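Local coordinates for protein hyaluronidase (Thermobaculum terrenum, PDB 5DIY) that probably hydrolyses terminal N-acetylglucosamine from O-GlcNAc-modified proteins, as a bacterial O-GlcNAc hydrolase of glycosyl hydrolase family 84, at residues 51-56 with 98-102; 207-211 with 247-251; 231-235 with 432-436; 237-241 with 282-288; 309-313 with 435-439. All blocks are in the same frame, centred on the assembly; numbering follows the deposited sequence.

Contact 1. Residues 51-56 with 98-102; sequences LWREPY and TLIRK
The loop 51-56 offers the carbonyls of W52 and E54 to the tip of K102, which rises from the helical segment 98-102. A type I beta turn from L51 to E54, closed by E54 N to L51 O at 3.1 Å, shapes the loop, after which P55 and Y56 run on extended. CA atoms pair R53 with T98 at 6.1 Å and P55 with K102 at 5.2 Å. K102 has chi angles t, p, t, m; this kinked course lays CD 3.9 Å from P55 CA and CE 3.6 Å from Y56 CE2, and brings NZ to W52 O at 2.8 Å and E54 O at 2.7 Å. Lysine suits the place because its long chain is apolar until the ammonium, which meets carbonyls here, Y47 O among them. W52, chi1 p, sets CZ3 3.9 Å from L99 CB; R53, chi1 m, rests CG 3.7 Å from T98 CG2, while its guanidinium goes to E95. Water 1 donates to R53 O and T98 O, 2.9 Å each. The type I turn, with K102 NZ bonded to its carbonyls, thus joins the loop after strand 37-40 to helix 93-108 of the TIM barrel, W52 and L99 both packing on I82 of strand 77-82.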
# COMPACT_ATOMS: atom_id res chain seq x y z
N LEU C 51 -19.22 -10.17 12.47
CA LEU C 51 -19.81 -11.41 12.99
C LEU C 51 -18.75 -12.30 13.65
O LEU C 51 -18.71 -13.50 13.43
CB LEU C 51 -20.52 -12.16 11.84
CG LEU C 51 -21.60 -11.39 11.06
CD1 LEU C 51 -22.36 -12.33 10.13
CD2 LEU C 51 -22.57 -10.67 11.98
N TRP C 52 -17.91 -11.69 14.49
CA TRP C 52 -16.85 -12.42 15.20
C TRP C 52 -17.35 -13.52 16.15
O TRP C 52 -16.63 -14.48 16.41
CB TRP C 52 -15.94 -11.46 15.96
CG TRP C 52 -16.53 -10.82 17.19
CD1 TRP C 52 -17.17 -9.61 17.26
CD2 TRP C 52 -16.51 -11.34 18.52
NE1 TRP C 52 -17.54 -9.35 18.55
CE2 TRP C 52 -17.15 -10.40 19.35
CE3 TRP C 52 -16.01 -12.52 19.09
CZ2 TRP C 52 -17.31 -10.59 20.72
CZ3 TRP C 52 -16.17 -12.71 20.46
CH2 TRP C 52 -16.81 -11.76 21.25
N ARG C 53 -18.56 -13.37 16.67
CA ARG C 53 -19.17 -14.39 17.53
C ARG C 53 -19.59 -15.65 16.77
O ARG C 53 -19.61 -16.73 17.35
CB ARG C 53 -20.37 -13.81 18.28
CG ARG C 53 -20.00 -12.72 19.26
CD ARG C 53 -21.22 -12.21 20.00
NE ARG C 53 -20.92 -11.03 20.79
CZ ARG C 53 -20.86 -9.78 20.33
NH1 ARG C 53 -21.06 -9.50 19.04
NH2 ARG C 53 -20.58 -8.79 21.17
N GLU C 54 -19.89 -15.52 15.48
CA GLU C 54 -20.41 -16.65 14.69
C GLU C 54 -19.28 -17.60 14.31
O GLU C 54 -18.27 -17.15 13.75
CB GLU C 54 -21.10 -16.16 13.41
CG GLU C 54 -22.19 -15.11 13.59
CD GLU C 54 -23.31 -15.55 14.50
OE1 GLU C 54 -23.76 -16.70 14.38
OE2 GLU C 54 -23.74 -14.72 15.33
N PRO C 55 -19.41 -18.90 14.62
CA PRO C 55 -18.36 -19.85 14.23
C PRO C 55 -18.38 -20.14 12.73
O PRO C 55 -19.45 -20.11 12.11
CB PRO C 55 -18.70 -21.11 15.03
CG PRO C 55 -20.17 -21.03 15.25
CD PRO C 55 -20.49 -19.57 15.38
N TYR C 56 -17.21 -20.41 12.17
CA TYR C 56 -17.09 -20.81 10.76
C TYR C 56 -17.80 -22.14 10.51
O TYR C 56 -17.80 -23.02 11.37
CB TYR C 56 -15.61 -20.95 10.35
CG TYR C 56 -14.86 -19.64 10.21
CD1 TYR C 56 -15.04 -18.83 9.09
CD2 TYR C 56 -13.95 -19.22 11.19
CE1 TYR C 56 -14.36 -17.63 8.95
CE2 TYR C 56 -13.26 -18.02 11.06
CZ TYR C 56 -13.46 -17.23 9.94
OH TYR C 56 -12.79 -16.04 9.80
N THR C 98 -17.32 -17.13 24.25
CA THR C 98 -17.68 -17.04 22.84
C THR C 98 -16.44 -16.91 21.94
O THR C 98 -16.34 -17.58 20.91
CB THR C 98 -18.68 -15.88 22.60
OG1 THR C 98 -19.87 -16.13 23.35
CG2 THR C 98 -19.03 -15.73 21.11
N LEU C 99 -15.48 -16.07 22.34
CA LEU C 99 -14.22 -15.93 21.59
C LEU C 99 -13.42 -17.23 21.60
O LEU C 99 -12.90 -17.65 20.56
CB LEU C 99 -13.37 -14.78 22.14
CG LEU C 99 -12.14 -14.40 21.28
CD1 LEU C 99 -12.00 -12.89 21.16
CD2 LEU C 99 -10.85 -15.00 21.82
N ILE C 100 -13.36 -17.89 22.76
CA ILE C 100 -12.66 -19.17 22.90
C ILE C 100 -13.31 -20.27 22.05
O ILE C 100 -12.62 -21.12 21.49
CB ILE C 100 -12.54 -19.61 24.39
CG1 ILE C 100 -11.64 -18.63 25.17
CG2 ILE C 100 -12.02 -21.04 24.52
CD1 ILE C 100 -10.16 -18.68 24.86
N ARG C 101 -14.64 -20.23 21.96
CA ARG C 101 -15.39 -21.16 21.10
C ARG C 101 -15.05 -20.93 19.63
O ARG C 101 -14.81 -21.88 18.88
CB ARG C 101 -16.89 -21.00 21.35
CG ARG C 101 -17.75 -22.20 20.98
CD ARG C 101 -19.23 -21.97 21.31
NE ARG C 101 -19.41 -21.37 22.63
CZ ARG C 101 -19.92 -20.16 22.90
NH1 ARG C 101 -20.37 -19.34 21.95
NH2 ARG C 101 -19.99 -19.77 24.17
N LYS C 102 -15.00 -19.66 19.22
CA LYS C 102 -14.66 -19.27 17.85
C LYS C 102 -13.27 -19.77 17.41
O LYS C 102 -13.12 -20.27 16.29
CB LYS C 102 -14.73 -17.73 17.70
CG LYS C 102 -14.37 -17.17 16.33
CD LYS C 102 -15.14 -17.83 15.21
CE LYS C 102 -15.11 -17.00 13.93
NZ LYS C 102 -15.97 -15.78 14.04
O HOH W 1 -17.94 -18.59 18.75

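Contact 2. Residues 207-211 with 247-251; sequences MQEVQ and LHTHV
Q208 lays its aliphatic stem over one face of the H250 ring: CG lies 3.4 Å from the centroid, 23° off the normal, a CH-pi contact that suits a glutamine, whose methylenes can cover an aromatic face while the amide stays at the surface. Its chi1 is m (-88°) and chi2 t. Segment 207-211 is regular helix, with Q211 N bonded to M207 O at 2.9 Å. In segment 247-251, L247 to T249 curl with helix-like backbone angles but lack the repeating bonds of a helix; H250 N bonds back to L247 O at 2.8 Å, and V251 is extended (-131/130). The segments come nearest at Q208 and H250, whose CA atoms are 6.0 Å apart. H250, chi1 m and chi2 98°, points its CB toward the helix and meets Q211, chi1 t, at the ring edge, with Q211 OE1 3.2 Å from H250 CD2. On the inner side M207, m at all three chi angles, places CG 3.6 Å from L247 CD2 and 3.9 Å from V251 CG2; its flexible, unbranched chain can lie along both. Water 2 bridges the backbones, donating to M207 O at 3.0 Å and H250 O at 2.8 Å. The contact joins helix 204-214 of the TIM barrel to the approach to its eighth strand, 251-256, and M207 continues inward onto A218 and L220 of strand 218-222 and W192 of strand 189-192.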
# COMPACT_ATOMS: atom_id res chain seq x y z
N MET C 207 11.01 3.62 17.21
CA MET C 207 10.67 2.31 17.79
C MET C 207 11.25 2.11 19.20
O MET C 207 10.71 1.32 19.97
CB MET C 207 11.04 1.17 16.85
CG MET C 207 10.34 1.23 15.49
SD MET C 207 8.54 1.46 15.53
CE MET C 207 8.07 -0.03 16.43
N GLN C 208 12.35 2.81 19.51
CA GLN C 208 12.87 2.91 20.89
C GLN C 208 11.83 3.49 21.83
O GLN C 208 11.61 2.95 22.92
CB GLN C 208 14.12 3.81 20.96
CG GLN C 208 15.44 3.11 20.71
CD GLN C 208 16.64 4.05 20.81
OE1 GLN C 208 16.49 5.28 20.91
NE2 GLN C 208 17.84 3.49 20.76
N GLU C 209 11.21 4.59 21.42
CA GLU C 209 10.17 5.23 22.22
C GLU C 209 8.99 4.30 22.43
O GLU C 209 8.52 4.13 23.55
CB GLU C 209 9.68 6.53 21.58
CG GLU C 209 10.70 7.65 21.58
CD GLU C 209 10.19 8.87 20.84
OE1 GLU C 209 10.23 8.87 19.59
OE2 GLU C 209 9.74 9.82 21.51
N VAL C 210 8.53 3.67 21.34
CA VAL C 210 7.42 2.71 21.41
C VAL C 210 7.76 1.58 22.40
O VAL C 210 6.94 1.22 23.24
CB VAL C 210 7.07 2.10 20.03
CG1 VAL C 210 6.00 1.01 20.17
CG2 VAL C 210 6.58 3.16 19.06
N GLN C 211 8.98 1.05 22.28
CA GLN C 211 9.47 -0.02 23.16
C GLN C 211 9.40 0.36 24.64
O GLN C 211 9.03 -0.47 25.46
CB GLN C 211 10.90 -0.43 22.76
CG GLN C 211 11.63 -1.29 23.78
CD GLN C 211 12.94 -1.88 23.25
OE1 GLN C 211 13.49 -1.40 22.25
NE2 GLN C 211 13.43 -2.90 23.92
N LEU C 247 16.56 -1.35 12.93
CA LEU C 247 15.24 -1.56 13.56
C LEU C 247 15.15 -2.89 14.33
O LEU C 247 14.47 -2.96 15.36
CB LEU C 247 14.10 -1.55 12.53
CG LEU C 247 13.54 -0.21 12.03
CD1 LEU C 247 12.47 -0.49 10.98
CD2 LEU C 247 12.97 0.62 13.16
N HIS C 248 15.82 -3.92 13.81
CA HIS C 248 15.82 -5.25 14.45
C HIS C 248 16.22 -5.24 15.93
O HIS C 248 15.73 -6.05 16.71
CB HIS C 248 16.67 -6.26 13.66
CG HIS C 248 18.12 -5.92 13.59
ND1 HIS C 248 19.01 -6.26 14.59
CD2 HIS C 248 18.86 -5.31 12.63
CE1 HIS C 248 20.22 -5.86 14.26
NE2 HIS C 248 20.15 -5.28 13.07
N THR C 249 17.09 -4.30 16.31
CA THR C 249 17.44 -4.08 17.72
C THR C 249 16.23 -3.76 18.62
O THR C 249 16.21 -4.17 19.77
CB THR C 249 18.51 -2.96 17.83
OG1 THR C 249 19.68 -3.35 17.11
CG2 THR C 249 18.90 -2.67 19.29
N HIS C 250 15.24 -3.05 18.09
CA HIS C 250 14.07 -2.62 18.88
C HIS C 250 12.74 -3.25 18.48
O HIS C 250 11.71 -2.95 19.09
CB HIS C 250 13.97 -1.09 18.83
CG HIS C 250 15.24 -0.41 19.20
ND1 HIS C 250 16.13 0.07 18.25
CD2 HIS C 250 15.82 -0.19 20.40
CE1 HIS C 250 17.18 0.58 18.86
NE2 HIS C 250 17.02 0.43 20.16
N VAL C 251 12.76 -4.14 17.49
CA VAL C 251 11.55 -4.73 16.93
C VAL C 251 11.71 -6.25 16.87
O VAL C 251 12.72 -6.74 16.38
CB VAL C 251 11.26 -4.12 15.53
CG1 VAL C 251 10.15 -4.87 14.81
CG2 VAL C 251 10.91 -2.64 15.66
O HOH W 2 9.48 -1.33 19.53

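Contact 3. Residues 231-235 with 432-436; sequences MMPEL and FRTRV
At R433 the second segment meets the first through its backbone, R433 O lying 3.4 Å from P233 CB while the arginine side chain leads away. The opposing segment is a type I beta turn from M231 to E234, closed by E234 N to M231 O at 2.9 Å; P233 has phi -64°, compatible with its ring, and offers its carbonyl to the contact. T434 follows at the closest approach, its CA 4.1 Å from P233 CA and 3.4 Å from P233 O, a CA-H...O contact. Its chi1 p hydroxyl bonds to E378, and OG1 also accepts a weak bond from V436 N at 3.3 Å. R435 makes the main link: its N donates to P233 O at 2.9 Å, and its side chain, chi1 t with chi2 and chi3 off their wells (124° and 92°), bends so that NH2 meets E234 OE2 at 2.7 Å in a salt bridge, with a weak NE bond to OE2 at 3.4 Å. E234, chi1 m and chi2 t, suits this charge, and its OE1 takes H236. At V436 the chain leaves the contact. A beta turn on the loop between strands 218-222 and 251-256 is thus tied to the loop between helices 412-428 and 440-451, beside helix 373-398, whose W375 also bonds P233 O.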
# COMPACT_ATOMS: atom_id res chain seq x y z
N MET C 231 -6.33 4.63 -1.39
CA MET C 231 -5.08 4.29 -2.07
C MET C 231 -5.24 3.32 -3.25
O MET C 231 -4.27 3.09 -3.96
CB MET C 231 -4.08 3.69 -1.07
CG MET C 231 -3.72 4.61 0.09
SD MET C 231 -2.41 3.90 1.11
CE MET C 231 -3.32 2.53 1.85
N MET C 232 -6.45 2.77 -3.46
CA MET C 232 -6.68 1.83 -4.59
C MET C 232 -6.18 2.29 -5.98
O MET C 232 -5.67 1.47 -6.74
CB MET C 232 -8.17 1.41 -4.66
CG MET C 232 -8.55 0.27 -3.72
SD MET C 232 -10.17 -0.45 -4.06
CE MET C 232 -11.23 0.79 -3.33
N PRO C 233 -6.29 3.59 -6.31
CA PRO C 233 -5.73 4.07 -7.59
C PRO C 233 -4.20 3.96 -7.75
O PRO C 233 -3.71 4.00 -8.88
CB PRO C 233 -6.17 5.53 -7.63
CG PRO C 233 -7.43 5.56 -6.84
CD PRO C 233 -7.20 4.59 -5.72
N GLU C 234 -3.47 3.82 -6.64
CA GLU C 234 -2.01 3.76 -6.67
C GLU C 234 -1.50 2.33 -6.79
O GLU C 234 -1.87 1.48 -5.98
CB GLU C 234 -1.45 4.37 -5.39
CG GLU C 234 -1.81 5.83 -5.22
CD GLU C 234 -1.69 6.32 -3.79
OE1 GLU C 234 -1.06 5.65 -2.94
OE2 GLU C 234 -2.23 7.41 -3.54
N LEU C 235 -0.66 2.08 -7.79
CA LEU C 235 0.02 0.79 -7.91
C LEU C 235 1.30 0.82 -7.07
O LEU C 235 2.32 1.37 -7.50
CB LEU C 235 0.33 0.45 -9.37
CG LEU C 235 1.00 -0.90 -9.61
CD1 LEU C 235 0.10 -2.05 -9.16
CD2 LEU C 235 1.40 -1.05 -11.07
N PHE C 432 -10.27 8.90 -15.06
CA PHE C 432 -9.27 7.83 -14.94
C PHE C 432 -9.37 7.20 -13.56
O PHE C 432 -9.57 7.89 -12.58
CB PHE C 432 -7.84 8.36 -15.20
CG PHE C 432 -7.46 8.46 -16.66
CD1 PHE C 432 -8.42 8.45 -17.68
CD2 PHE C 432 -6.12 8.61 -17.01
CE1 PHE C 432 -8.04 8.57 -19.01
CE2 PHE C 432 -5.74 8.71 -18.34
CZ PHE C 432 -6.70 8.70 -19.34
N ARG C 433 -9.27 5.87 -13.52
CA ARG C 433 -9.39 5.09 -12.28
C ARG C 433 -8.08 4.97 -11.51
O ARG C 433 -8.11 4.74 -10.29
CB ARG C 433 -9.90 3.68 -12.59
CG ARG C 433 -11.27 3.61 -13.24
CD ARG C 433 -11.35 2.42 -14.18
NE ARG C 433 -12.71 2.07 -14.59
CZ ARG C 433 -13.01 1.14 -15.50
NH1 ARG C 433 -12.06 0.44 -16.12
NH2 ARG C 433 -14.29 0.89 -15.79
N THR C 434 -6.94 5.11 -12.19
CA THR C 434 -5.63 4.97 -11.55
C THR C 434 -4.90 6.29 -11.42
O THR C 434 -5.27 7.29 -12.05
CB THR C 434 -4.70 4.01 -12.32
OG1 THR C 434 -4.11 4.67 -13.44
CG2 THR C 434 -5.44 2.74 -12.76
N ARG C 435 -3.85 6.28 -10.60
CA ARG C 435 -2.99 7.43 -10.38
C ARG C 435 -1.66 7.28 -11.12
O ARG C 435 -0.63 7.81 -10.69
CB ARG C 435 -2.77 7.63 -8.87
CG ARG C 435 -2.15 8.97 -8.49
CD ARG C 435 -2.97 9.78 -7.50
NE ARG C 435 -2.58 9.55 -6.11
CZ ARG C 435 -2.18 10.47 -5.22
NH1 ARG C 435 -2.05 11.76 -5.52
NH2 ARG C 435 -1.90 10.07 -3.99
N VAL C 436 -1.66 6.56 -12.25
CA VAL C 436 -0.47 6.45 -13.09
C VAL C 436 -0.11 7.84 -13.64
O VAL C 436 -0.99 8.60 -14.04
CB VAL C 436 -0.64 5.40 -14.22
CG1 VAL C 436 -1.63 5.85 -15.29
CG2 VAL C 436 0.71 5.06 -14.84

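Contact 4. Residues 237-241 with 282-288; sequences IGPYD and YNPQDSW
Two aromatic donors hold a buried, proline-centred contact between the loop joining strands 218-222 and 251-256 and the start of helix 284-296. Segment 237-241 is irregular, with P239 (-68/150) and Y240 (-51/134) extended, and P239 faces P284 with CA atoms 5.5 Å apart. P239 CG lies 3.7 Å from P284 CB, two rigid rings without side-chain polar atoms to satisfy, and P239 CD 3.8 Å from W288 CD1. W288, chi1 t and chi2 83°, brings NE1 to I237 O at 2.8 Å, indole offering both a broad apolar surface and one donor. Y282, chi1 t, likewise donates its OH to Y240 O at 2.6 Å, whereas the Y240 side chain, chi1 t, heads away to hydrogen-bond D222. Water 3 donates to D241 OD2 at 2.8 Å and accepts from Q285 NE2 at 3.2 Å. N283 is the helix N-cap, chi1 t, its OD1 taking D286 N at 2.9 Å and Q285 N at 2.9 Å, the latter weakly; P284 suits the first helical turn, where its missing amide hydrogen costs nothing. P239 also packs on T271 of helix 262-277 and Y308 of helix 301-308. The whole is an asparagine N-cap followed by proline in the helix's first turn, packed against a TIM-barrel loop.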
# COMPACT_ATOMS: atom_id res chain seq x y z
N ILE C 237 4.07 -0.80 -6.35
CA ILE C 237 5.05 -1.81 -6.75
C ILE C 237 6.50 -1.43 -6.44
O ILE C 237 7.40 -2.23 -6.71
CB ILE C 237 4.90 -2.23 -8.24
CG1 ILE C 237 4.90 -1.02 -9.18
CG2 ILE C 237 3.64 -3.08 -8.40
CD1 ILE C 237 5.21 -1.36 -10.62
N GLY C 238 6.73 -0.26 -5.86
CA GLY C 238 8.09 0.20 -5.55
C GLY C 238 8.73 -0.59 -4.42
O GLY C 238 8.04 -1.28 -3.67
N PRO C 239 10.07 -0.48 -4.28
CA PRO C 239 10.74 -1.27 -3.25
C PRO C 239 10.39 -0.85 -1.84
O PRO C 239 10.08 0.32 -1.59
CB PRO C 239 12.23 -1.01 -3.53
CG PRO C 239 12.24 0.39 -4.06
CD PRO C 239 10.99 0.48 -4.91
N TYR C 240 10.42 -1.82 -0.93
CA TYR C 240 10.44 -1.55 0.51
C TYR C 240 11.56 -0.55 0.80
O TYR C 240 12.66 -0.68 0.26
CB TYR C 240 10.68 -2.86 1.27
CG TYR C 240 10.35 -2.82 2.74
CD1 TYR C 240 9.04 -2.63 3.17
CD2 TYR C 240 11.34 -3.00 3.71
CE1 TYR C 240 8.73 -2.62 4.53
CE2 TYR C 240 11.04 -2.99 5.06
CZ TYR C 240 9.74 -2.79 5.46
OH TYR C 240 9.46 -2.79 6.80
N ASP C 241 11.28 0.47 1.61
CA ASP C 241 12.25 1.55 1.80
C ASP C 241 12.02 2.35 3.07
O ASP C 241 10.93 2.33 3.65
CB ASP C 241 12.21 2.51 0.59
CG ASP C 241 13.56 3.12 0.26
OD1 ASP C 241 14.53 3.02 1.06
OD2 ASP C 241 13.66 3.75 -0.81
N TYR C 282 21.06 -4.01 2.59
CA TYR C 282 19.89 -3.80 1.71
C TYR C 282 20.01 -2.53 0.87
O TYR C 282 20.18 -1.45 1.42
CB TYR C 282 18.60 -3.74 2.54
CG TYR C 282 17.35 -3.48 1.72
CD1 TYR C 282 16.87 -4.43 0.82
CD2 TYR C 282 16.65 -2.28 1.85
CE1 TYR C 282 15.73 -4.20 0.07
CE2 TYR C 282 15.50 -2.03 1.10
CZ TYR C 282 15.05 -2.99 0.21
OH TYR C 282 13.90 -2.77 -0.53
N ASN C 283 19.92 -2.67 -0.46
CA ASN C 283 19.78 -1.52 -1.37
C ASN C 283 18.47 -1.68 -2.14
O ASN C 283 18.32 -2.67 -2.86
CB ASN C 283 20.97 -1.43 -2.33
CG ASN C 283 20.82 -0.30 -3.35
OD1 ASN C 283 19.96 -0.35 -4.24
ND2 ASN C 283 21.67 0.71 -3.24
N PRO C 284 17.54 -0.71 -2.01
CA PRO C 284 16.21 -0.90 -2.62
C PRO C 284 16.19 -1.01 -4.15
O PRO C 284 15.35 -1.74 -4.69
CB PRO C 284 15.41 0.33 -2.15
CG PRO C 284 16.44 1.33 -1.75
CD PRO C 284 17.63 0.56 -1.27
N GLN C 285 17.11 -0.34 -4.85
CA GLN C 285 17.15 -0.39 -6.31
C GLN C 285 17.75 -1.71 -6.79
O GLN C 285 17.23 -2.30 -7.73
CB GLN C 285 17.93 0.79 -6.92
CG GLN C 285 17.19 2.13 -6.85
CD GLN C 285 17.14 2.72 -5.46
OE1 GLN C 285 18.09 2.60 -4.68
NE2 GLN C 285 16.04 3.37 -5.13
N ASP C 286 18.85 -2.14 -6.16
CA ASP C 286 19.44 -3.46 -6.42
C ASP C 286 18.40 -4.56 -6.20
O ASP C 286 18.27 -5.49 -7.01
CB ASP C 286 20.62 -3.76 -5.47
CG ASP C 286 21.84 -2.88 -5.71
OD1 ASP C 286 21.86 -2.05 -6.65
OD2 ASP C 286 22.81 -3.04 -4.95
N SER C 287 17.67 -4.45 -5.09
CA SER C 287 16.69 -5.46 -4.71
C SER C 287 15.52 -5.50 -5.68
O SER C 287 15.09 -6.57 -6.11
CB SER C 287 16.19 -5.21 -3.29
OG SER C 287 15.40 -6.30 -2.85
N TRP C 288 15.01 -4.32 -6.03
CA TRP C 288 13.89 -4.20 -6.96
C TRP C 288 14.21 -4.78 -8.34
O TRP C 288 13.35 -5.43 -8.94
CB TRP C 288 13.45 -2.74 -7.08
CG TRP C 288 12.12 -2.55 -7.71
CD1 TRP C 288 10.90 -2.64 -7.10
CD2 TRP C 288 11.86 -2.24 -9.08
NE1 TRP C 288 9.89 -2.40 -8.00
CE2 TRP C 288 10.45 -2.15 -9.23
CE3 TRP C 288 12.68 -2.01 -10.19
CZ2 TRP C 288 9.85 -1.85 -10.45
CZ3 TRP C 288 12.08 -1.72 -11.41
CH2 TRP C 288 10.67 -1.63 -11.53
O HOH W 3 15.73 4.87 -2.31

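Contact 5. Residues 309-313 with 435-439; sequences QSNTI and RVCGD
A type II beta turn, R435 to G438, closed by G438 N to R435 O at 3.1 Å, docks on the loop that follows helix 301-308. S310 is the point of closest approach, its CA 4.4 Å from C437 CA: its carbonyl accepts C437 N, and its small side chain, chi1 m, points toward the turn with CB 4.0 Å from V436 CG2, fitting where the backbones are so close. N311, chi1 m, sets OD1 3.7 Å from V436 CG2 and bonds F307 O through ND2. I313, chi1 m and chi2 t, points toward the turn; CG2 covers one face of the R435 guanidinium, 3.5 Å from NH2, while CD1 lies 3.8 Å from G438 CA. The polar end of R435 is engaged by E234. In the turn V436 (-63/135) and C437 (66/14) take the central positions, and G438 follows with phi 46° and psi -139°; a CB there would lie 3.3 Å from I313 CD1, so glycine suits both backbone and packing. The contact joins the loops before helices 322-336 and 440-451, with Y379 and W382 of helix 373-398 alongside. The backbone hydrogen bond between the segments runs from C437 N to S310 O, at 2.9 Å with an N-H...O angle of 160°.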
# COMPACT_ATOMS: atom_id res chain seq x y z
N GLN C 309 8.70 4.56 -13.00
CA GLN C 309 8.81 6.03 -12.84
C GLN C 309 7.46 6.76 -12.77
O GLN C 309 7.37 7.81 -12.15
CB GLN C 309 9.67 6.63 -13.95
CG GLN C 309 11.14 6.27 -13.89
CD GLN C 309 11.92 6.83 -15.06
OE1 GLN C 309 11.36 7.20 -16.09
NE2 GLN C 309 13.24 6.90 -14.90
N SER C 310 6.43 6.20 -13.40
CA SER C 310 5.06 6.72 -13.35
C SER C 310 4.17 6.07 -12.25
O SER C 310 3.00 6.43 -12.11
CB SER C 310 4.40 6.57 -14.73
OG SER C 310 4.94 7.50 -15.67
N ASN C 311 4.73 5.13 -11.48
CA ASN C 311 4.01 4.47 -10.38
C ASN C 311 4.76 4.56 -9.05
O ASN C 311 4.76 3.60 -8.27
CB ASN C 311 3.74 3.01 -10.75
CG ASN C 311 2.81 2.89 -11.94
OD1 ASN C 311 1.60 3.04 -11.81
ND2 ASN C 311 3.38 2.61 -13.11
N THR C 312 5.38 5.71 -8.78
CA THR C 312 6.15 5.90 -7.56
C THR C 312 5.28 6.28 -6.35
O THR C 312 5.70 6.03 -5.22
CB THR C 312 7.24 6.97 -7.73
OG1 THR C 312 6.65 8.21 -8.15
CG2 THR C 312 8.25 6.54 -8.76
N ILE C 313 4.09 6.84 -6.58
CA ILE C 313 3.29 7.42 -5.50
C ILE C 313 2.90 6.34 -4.48
O ILE C 313 2.27 5.34 -4.82
CB ILE C 313 2.03 8.19 -5.99
CG1 ILE C 313 2.42 9.41 -6.84
CG2 ILE C 313 1.20 8.68 -4.80
CD1 ILE C 313 1.28 10.01 -7.63
N ARG C 435 -3.85 6.28 -10.60
CA ARG C 435 -2.99 7.43 -10.38
C ARG C 435 -1.66 7.28 -11.12
O ARG C 435 -0.63 7.81 -10.69
CB ARG C 435 -2.77 7.63 -8.87
CG ARG C 435 -2.15 8.97 -8.49
CD ARG C 435 -2.97 9.78 -7.50
NE ARG C 435 -2.58 9.55 -6.11
CZ ARG C 435 -2.18 10.47 -5.22
NH1 ARG C 435 -2.05 11.76 -5.52
NH2 ARG C 435 -1.90 10.07 -3.99
N VAL C 436 -1.66 6.56 -12.25
CA VAL C 436 -0.47 6.45 -13.09
C VAL C 436 -0.11 7.84 -13.64
O VAL C 436 -0.99 8.60 -14.04
CB VAL C 436 -0.64 5.40 -14.22
CG1 VAL C 436 -1.63 5.85 -15.29
CG2 VAL C 436 0.71 5.06 -14.84
N CYS C 437 1.18 8.16 -13.59
CA CYS C 437 1.73 9.48 -13.95
C CYS C 437 1.31 10.63 -13.02
O CYS C 437 1.54 11.80 -13.33
CB CYS C 437 1.43 9.85 -15.41
SG CYS C 437 1.81 8.55 -16.62
N GLY C 438 0.74 10.30 -11.86
CA GLY C 438 0.12 11.30 -10.98
C GLY C 438 -0.76 12.26 -11.76
O GLY C 438 -1.48 11.85 -12.69
N ASP C 439 -0.69 13.53 -11.40
CA ASP C 439 -1.25 14.61 -12.20
C ASP C 439 -0.17 15.36 -12.99
O ASP C 439 -0.39 16.47 -13.46
CB ASP C 439 -2.03 15.56 -11.29
CG ASP C 439 -3.28 14.91 -10.74
OD1 ASP C 439 -4.26 14.75 -11.50
OD2 ASP C 439 -3.28 14.53 -9.56

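How the contacts relate
Contacts 1 and 2 lie in the outer layers of the TIM barrel, their centres 34 Å apart, and contact 1 closes before any other opens. The loop between strands 218-222 and 251-256 supplies one segment each to contacts 3 and 4 and leads into 247-251 of contact 2, so this single excursion meets a barrel helix, the C-terminal helical region and helix 284-296. Contact 4 is nested within the chain loop closed by contact 3, 21 Å from it between centres. The centres of contacts 3 and 5 are about 8 Å apart; the two share R435 and V436, and touch through L235 and N311. Together they bring the loop before helix 440-451 against both 231-235 and 309-313, joining the helical region to the N-acetylglucosamine-binding barrel.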